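Local coordinates for protein LRIM1 (Anopheles gambiae, PDB 3O53), which pairs with APL1C in a heterodimeric leucine-rich repeat complex that regulates complement-like immunity in the mosquito, this chain being its leucine-rich repeat domain, at residues A[261-264]-A[265-269]. Residues are numbered along the deposited sequence; the frame is centred on the assembly and turned at random.
Sequences NQRV and QTVAK
With CG trans to the backbone N (chi1 180°) and the chain straight from there to NE, Arg263 runs past Val267, whose CG2 meets one face of the guanidinium. Arg263 NH1 is 3.6 Å from Val267 CG2, and the same methyl sits 3.2 Å from Arg263 O. The backbone joins this pair too: Val267 N donates to Arg263 O at 3.0 Å.

On another side of the helix, Gln262 bends at its second torsion (chi2 -55°) and comes alongside the extended Gln265. Their amides are turned 51° apart, with Gln262 OE1 and Gln265 OE1 3.5 Å from each other. The first turn of the helix is closed by Gln265 N giving to Asn261 O at 3.1 Å. A shorter bond follows from Ala268 N to Val264 O (2.8 Å), whereas the one from Thr266 N to Gln262 O is weak. Asn261 stands at the N-cap without capping; its ND2 instead bonds to Phe257 O and Leu233 O.

This is the start of helix 262-276, beyond the last repeat strand of the solenoid; with helix 251-259 and the Cys251-Cys296 disulfide it probably forms the C-terminal cap that closes the hydrophobic core. Arg263 NH1 also bonds to Leu239 O, Val264 packs on Phe257 and Phe258 of helix 251-259, and Val264, Val267 and Ala268 all touch Phe242 of strand 241-243.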
# COMPACT_ATOMS: atom_id res chain seq x y z
N ASN A 261 6.91 -16.98 -22.15
CA ASN A 261 6.08 -17.14 -20.96
C ASN A 261 4.72 -17.71 -21.36
O ASN A 261 3.67 -17.13 -21.06
CB ASN A 261 5.90 -15.79 -20.27
CG ASN A 261 7.19 -15.25 -19.67
OD1 ASN A 261 7.47 -15.46 -18.49
ND2 ASN A 261 7.98 -14.56 -20.48
N GLN A 262 4.74 -18.85 -22.04
CA GLN A 262 3.52 -19.45 -22.57
C GLN A 262 2.45 -19.67 -21.50
O GLN A 262 1.26 -19.43 -21.74
CB GLN A 262 3.85 -20.77 -23.26
CG GLN A 262 4.39 -20.61 -24.66
CD GLN A 262 3.47 -19.78 -25.54
OE1 GLN A 262 2.26 -19.73 -25.32
NE2 GLN A 262 4.04 -19.12 -26.54
N ARG A 263 2.85 -20.15 -20.34
CA ARG A 263 1.92 -20.36 -19.24
C ARG A 263 1.32 -19.04 -18.73
O ARG A 263 0.18 -19.00 -18.27
CB ARG A 263 2.59 -21.07 -18.07
CG ARG A 263 1.65 -21.31 -16.91
CD ARG A 263 2.30 -22.07 -15.77
NE ARG A 263 1.34 -22.35 -14.71
CZ ARG A 263 0.94 -21.45 -13.81
NH1 ARG A 263 1.42 -20.22 -13.85
NH2 ARG A 263 0.06 -21.78 -12.87
N VAL A 264 2.09 -17.96 -18.81
CA VAL A 264 1.56 -16.67 -18.39
C VAL A 264 0.45 -16.26 -19.35
O VAL A 264 -0.56 -15.69 -18.93
CB VAL A 264 2.67 -15.59 -18.31
CG1 VAL A 264 2.08 -14.23 -17.92
CG2 VAL A 264 3.75 -16.01 -17.31
N GLN A 265 0.61 -16.56 -20.64
CA GLN A 265 -0.42 -16.22 -21.61
C GLN A 265 -1.73 -16.90 -21.24
O GLN A 265 -2.81 -16.33 -21.40
CB GLN A 265 -0.00 -16.62 -23.02
CG GLN A 265 -1.02 -16.22 -24.08
CD GLN A 265 -0.59 -16.57 -25.49
OE1 GLN A 265 0.60 -16.64 -25.79
NE2 GLN A 265 -1.56 -16.78 -26.37
N THR A 266 -1.62 -18.13 -20.75
CA THR A 266 -2.77 -18.92 -20.34
C THR A 266 -3.41 -18.35 -19.08
O THR A 266 -4.63 -18.29 -18.95
CB THR A 266 -2.35 -20.37 -20.09
OG1 THR A 266 -1.85 -20.93 -21.31
CG2 THR A 266 -3.52 -21.21 -19.57
N VAL A 267 -2.56 -17.91 -18.15
CA VAL A 267 -3.04 -17.31 -16.91
C VAL A 267 -3.76 -15.99 -17.22
O VAL A 267 -4.76 -15.67 -16.60
CB VAL A 267 -1.89 -17.06 -15.91
CG1 VAL A 267 -2.38 -16.26 -14.71
CG2 VAL A 267 -1.29 -18.39 -15.46
N ALA A 268 -3.25 -15.25 -18.19
CA ALA A 268 -3.85 -13.98 -18.60
C ALA A 268 -5.26 -14.22 -19.13
O ALA A 268 -6.20 -13.50 -18.79
CB ALA A 268 -3.01 -13.33 -19.67
N LYS A 269 -5.41 -15.21 -20.00
CA LYS A 269 -6.73 -15.52 -20.54
C LYS A 269 -7.69 -15.93 -19.43
O LYS A 269 -8.82 -15.45 -19.37
CB LYS A 269 -6.64 -16.62 -21.60
CG LYS A 269 -7.99 -17.06 -22.13
CD LYS A 269 -7.89 -18.40 -22.84
CE LYS A 269 -7.48 -19.52 -21.88
NZ LYS A 269 -7.30 -20.83 -22.57